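Local coordinates for protein FACT complex subunit SPT16 (Ashbya gossypii, PDB 6A8M) that forms the N-terminal, peptidase-like part of a histone chaperone subunit that probably reorganizes nucleosomes within the FACT complex, at residues K194-E202 with N221-L232. Sequence-based numbering, arbitrary orientation.
Sequences KFMNLLSDE and NVENEIDKSRFL
L199 N donates to F195 O at 2.8 Å, a helical bond between two residues that both touch the 221-232 segment. V222 meets the L199 end: its CG2 comes to 3.8 Å from L199 CA, and the two side chains cross at about a right angle. One turn earlier, F195 reaches out with CG beside its own backbone N (chi1 -76°), which brings the ring end up against I226, F231 and L232. There CZ lies 3.8 Å from I226 CG1, while L232 CD2 sits at the ring's edge. F231 presents its edge to the F195 face in an offset edge-to-face pair, planes at 86° and F231 CE2 3.9 Å from F195 CZ. L198 CD1 tucks in 4.0 Å from F231 CZ. An alanine in place of F195 would probably open a gap between I226 and L232 and leave the F231 edge without its aromatic face. W256 and I293 also touch F195, tying this helical layer to the strands of the M24 pita-bread fold. E202 OE2 and E225 OE2, both on partly exposed residues, stand 4.1 Å apart, which may raise the proton affinity of one carboxylate. With no hydrogen bond between the segments, apolar and aromatic contacts hold them together, and the two neighbouring carboxylates add no attraction of their own.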
loop_
_atom_site.group_PDB
_atom_site.type_symbol
_atom_site.label_atom_id
_atom_site.label_comp_id
_atom_site.label_asym_id
_atom_site.label_seq_id
_atom_site.Cartn_x
_atom_site.Cartn_y
_atom_site.Cartn_z
ATOM N N LYS A 194 -17.480 1.839 -2.594
ATOM C CA LYS A 194 -18.440 1.465 -3.633
ATOM C C LYS A 194 -18.416 -0.031 -3.890
ATOM O O LYS A 194 -19.465 -0.645 -4.108
ATOM C CB LYS A 194 -18.139 2.191 -4.939
ATOM C CG LYS A 194 -18.336 3.680 -4.877
ATOM C CD LYS A 194 -19.761 3.996 -4.517
ATOM C CE LYS A 194 -20.120 5.356 -5.007
ATOM N NZ LYS A 194 -21.577 5.585 -4.804
ATOM N N PHE A 195 -17.224 -0.613 -3.929
ATOM C CA PHE A 195 -17.104 -2.044 -4.176
ATOM C C PHE A 195 -17.533 -2.870 -2.970
ATOM O O PHE A 195 -18.096 -3.959 -3.149
ATOM C CB PHE A 195 -15.679 -2.364 -4.638
ATOM C CG PHE A 195 -15.450 -1.964 -6.065
ATOM C CD1 PHE A 195 -15.940 -2.762 -7.088
ATOM C CD2 PHE A 195 -14.848 -0.765 -6.383
ATOM C CE1 PHE A 195 -15.804 -2.380 -8.422
ATOM C CE2 PHE A 195 -14.705 -0.379 -7.706
ATOM C CZ PHE A 195 -15.178 -1.186 -8.724
ATOM N N MET A 196 -17.305 -2.384 -1.742
ATOM C CA MET A 196 -17.876 -3.095 -0.596
ATOM C C MET A 196 -19.403 -3.092 -0.663
ATOM O O MET A 196 -20.051 -4.106 -0.350
ATOM C CB MET A 196 -17.379 -2.488 0.727
ATOM C CG MET A 196 -17.848 -3.259 1.976
ATOM S SD MET A 196 -17.417 -5.023 1.975
ATOM C CE MET A 196 -15.668 -4.939 2.333
ATOM N N ASN A 197 -19.998 -1.971 -1.089
ATOM C CA ASN A 197 -21.446 -1.939 -1.281
ATOM C C ASN A 197 -21.893 -2.985 -2.295
ATOM O O ASN A 197 -22.889 -3.686 -2.076
ATOM C CB ASN A 197 -21.915 -0.560 -1.732
ATOM C CG ASN A 197 -23.419 -0.541 -1.988
ATOM O OD1 ASN A 197 -24.202 -0.695 -1.056
ATOM N ND2 ASN A 197 -23.823 -0.421 -3.256
ATOM N N LEU A 198 -21.191 -3.071 -3.434
ATOM C CA LEU A 198 -21.538 -4.057 -4.455
ATOM C C LEU A 198 -21.390 -5.456 -3.905
ATOM O O LEU A 198 -22.209 -6.337 -4.187
ATOM C CB LEU A 198 -20.633 -3.918 -5.674
ATOM C CG LEU A 198 -20.857 -2.820 -6.690
ATOM C CD1 LEU A 198 -19.766 -2.947 -7.731
ATOM C CD2 LEU A 198 -22.243 -2.937 -7.329
ATOM N N LEU A 199 -20.332 -5.668 -3.124
ATOM C CA LEU A 199 -20.090 -6.966 -2.525
ATOM C C LEU A 199 -21.233 -7.351 -1.603
ATOM O O LEU A 199 -21.719 -8.483 -1.641
ATOM C CB LEU A 199 -18.775 -6.941 -1.758
ATOM C CG LEU A 199 -18.257 -8.295 -1.303
ATOM C CD1 LEU A 199 -16.739 -8.197 -1.201
ATOM C CD2 LEU A 199 -18.857 -8.696 0.045
ATOM N N SER A 200 -21.644 -6.433 -0.733
ATOM C CA SER A 200 -22.733 -6.760 0.182
ATOM C C SER A 200 -23.992 -7.153 -0.589
ATOM O O SER A 200 -24.639 -8.150 -0.262
ATOM C CB SER A 200 -23.018 -5.587 1.115
ATOM O OG SER A 200 -24.165 -5.867 1.917
ATOM N N ASP A 201 -24.356 -6.379 -1.620
ATOM C CA ASP A 201 -25.570 -6.676 -2.381
ATOM C C ASP A 201 -25.508 -8.058 -3.015
ATOM O O ASP A 201 -26.508 -8.789 -3.019
ATOM C CB ASP A 201 -25.799 -5.623 -3.465
ATOM C CG ASP A 201 -26.292 -4.317 -2.906
ATOM O OD1 ASP A 201 -26.567 -4.264 -1.685
ATOM O OD2 ASP A 201 -26.398 -3.343 -3.682
ATOM N N GLU A 202 -24.351 -8.422 -3.574
ATOM C CA GLU A 202 -24.192 -9.734 -4.198
ATOM C C GLU A 202 -24.220 -10.849 -3.160
ATOM O O GLU A 202 -24.811 -11.913 -3.389
ATOM C CB GLU A 202 -22.887 -9.790 -4.983
ATOM C CG GLU A 202 -22.936 -9.141 -6.347
ATOM C CD GLU A 202 -22.331 -10.032 -7.429
ATOM O OE1 GLU A 202 -22.240 -11.266 -7.212
ATOM O OE2 GLU A 202 -21.950 -9.494 -8.497
ATOM N N ASN A 221 -16.620 -12.601 -8.841
ATOM C CA ASN A 221 -17.681 -11.842 -9.497
ATOM C C ASN A 221 -17.534 -10.351 -9.216
ATOM O O ASN A 221 -17.591 -9.517 -10.131
ATOM C CB ASN A 221 -19.046 -12.332 -9.018
ATOM C CG ASN A 221 -19.388 -13.715 -9.532
ATOM O OD1 ASN A 221 -18.684 -14.262 -10.377
ATOM N ND2 ASN A 221 -20.482 -14.277 -9.034
ATOM N N VAL A 222 -17.358 -10.006 -7.941
ATOM C CA VAL A 222 -17.149 -8.617 -7.539
ATOM C C VAL A 222 -15.895 -8.054 -8.187
ATOM O O VAL A 222 -15.902 -6.936 -8.717
ATOM C CB VAL A 222 -17.069 -8.520 -6.009
ATOM C CG1 VAL A 222 -16.628 -7.127 -5.598
ATOM C CG2 VAL A 222 -18.409 -8.884 -5.395
ATOM N N GLU A 223 -14.794 -8.821 -8.146
ATOM C CA GLU A 223 -13.516 -8.368 -8.689
ATOM C C GLU A 223 -13.643 -7.933 -10.149
ATOM O O GLU A 223 -13.058 -6.927 -10.561
ATOM C CB GLU A 223 -12.459 -9.478 -8.516
ATOM C CG GLU A 223 -11.061 -9.095 -8.951
ATOM C CD GLU A 223 -10.005 -10.088 -8.474
ATOM O OE1 GLU A 223 -8.800 -9.890 -8.763
ATOM O OE2 GLU A 223 -10.387 -11.077 -7.821
ATOM N N ASN A 224 -14.401 -8.670 -10.948
ATOM C CA ASN A 224 -14.504 -8.350 -12.360
ATOM C C ASN A 224 -15.384 -7.137 -12.629
ATOM O O ASN A 224 -15.370 -6.619 -13.750
ATOM C CB ASN A 224 -15.026 -9.574 -13.118
ATOM C CG ASN A 224 -14.022 -10.731 -13.092
ATOM O OD1 ASN A 224 -14.309 -11.823 -12.595
ATOM N ND2 ASN A 224 -12.844 -10.489 -13.635
ATOM N N GLU A 225 -16.121 -6.662 -11.621
ATOM C CA GLU A 225 -16.949 -5.475 -11.809
ATOM C C GLU A 225 -16.119 -4.234 -12.121
ATOM O O GLU A 225 -16.633 -3.308 -12.758
ATOM C CB GLU A 225 -17.801 -5.236 -10.558
ATOM C CG GLU A 225 -18.814 -6.336 -10.284
ATOM C CD GLU A 225 -20.051 -6.194 -11.134
ATOM O OE1 GLU A 225 -20.526 -5.052 -11.284
ATOM O OE2 GLU A 225 -20.544 -7.219 -11.657
ATOM N N ILE A 226 -14.849 -4.200 -11.707
ATOM C CA ILE A 226 -14.021 -3.012 -11.930
ATOM C C ILE A 226 -13.724 -2.816 -13.402
ATOM O O ILE A 226 -13.324 -1.723 -13.809
ATOM C CB ILE A 226 -12.704 -3.097 -11.134
ATOM C CG1 ILE A 226 -12.085 -1.694 -10.917
ATOM C CG2 ILE A 226 -11.723 -4.033 -11.816
ATOM C CD1 ILE A 226 -11.050 -1.675 -9.807
ATOM N N ASP A 227 -13.907 -3.830 -14.230
ATOM C CA ASP A 227 -13.602 -3.616 -15.636
ATOM C C ASP A 227 -14.795 -3.097 -16.429
ATOM O O ASP A 227 -14.689 -2.944 -17.652
ATOM C CB ASP A 227 -13.043 -4.895 -16.258
ATOM C CG ASP A 227 -11.659 -5.243 -15.695
ATOM O OD1 ASP A 227 -10.830 -4.329 -15.460
ATOM O OD2 ASP A 227 -11.408 -6.428 -15.469
ATOM N N LYS A 228 -15.912 -2.816 -15.764
ATOM C CA LYS A 228 -17.076 -2.190 -16.393
ATOM C C LYS A 228 -16.812 -0.692 -16.422
ATOM O O LYS A 228 -17.182 0.040 -15.504
ATOM C CB LYS A 228 -18.343 -2.516 -15.617
ATOM C CG LYS A 228 -18.746 -3.985 -15.586
ATOM C CD LYS A 228 -19.940 -4.163 -14.661
ATOM C CE LYS A 228 -20.371 -5.610 -14.572
ATOM N NZ LYS A 228 -20.366 -6.239 -15.912
ATOM N N SER A 229 -16.116 -0.240 -17.471
ATOM C CA SER A 229 -15.678 1.153 -17.554
ATOM C C SER A 229 -16.850 2.126 -17.500
ATOM O O SER A 229 -16.720 3.230 -16.958
ATOM C CB SER A 229 -14.894 1.386 -18.847
ATOM O OG SER A 229 -13.638 0.735 -18.806
ATOM N N ARG A 230 -17.992 1.748 -18.060
ATOM C CA ARG A 230 -19.129 2.669 -18.071
ATOM C C ARG A 230 -19.738 2.819 -16.682
ATOM O O ARG A 230 -20.247 3.894 -16.339
ATOM C CB ARG A 230 -20.173 2.205 -19.078
ATOM C CG ARG A 230 -19.643 2.278 -20.494
ATOM C CD ARG A 230 -20.450 1.434 -21.401
ATOM N NE ARG A 230 -19.728 1.190 -22.641
ATOM C CZ ARG A 230 -19.757 2.000 -23.693
ATOM N NH1 ARG A 230 -20.490 3.109 -23.661
ATOM N NH2 ARG A 230 -19.068 1.686 -24.788
ATOM N N PHE A 231 -19.672 1.766 -15.871
ATOM C CA PHE A 231 -20.007 1.884 -14.462
ATOM C C PHE A 231 -19.032 2.810 -13.754
ATOM O O PHE A 231 -19.443 3.661 -12.960
ATOM C CB PHE A 231 -19.995 0.500 -13.819
ATOM C CG PHE A 231 -19.781 0.518 -12.335
ATOM C CD1 PHE A 231 -20.770 1.003 -11.494
ATOM C CD2 PHE A 231 -18.617 0.019 -11.777
ATOM C CE1 PHE A 231 -20.577 1.016 -10.119
ATOM C CE2 PHE A 231 -18.430 0.035 -10.396
ATOM C CZ PHE A 231 -19.420 0.530 -9.585
ATOM N N LEU A 232 -17.733 2.662 -14.038
ATOM C CA LEU A 232 -16.731 3.504 -13.396
ATOM C C LEU A 232 -16.914 4.971 -13.773
ATOM O O LEU A 232 -16.771 5.849 -12.919
ATOM C CB LEU A 232 -15.325 3.042 -13.757
ATOM C CG LEU A 232 -14.800 1.693 -13.268
ATOM C CD1 LEU A 232 -13.317 1.609 -13.619
ATOM C CD2 LEU A 232 -15.006 1.534 -11.782
#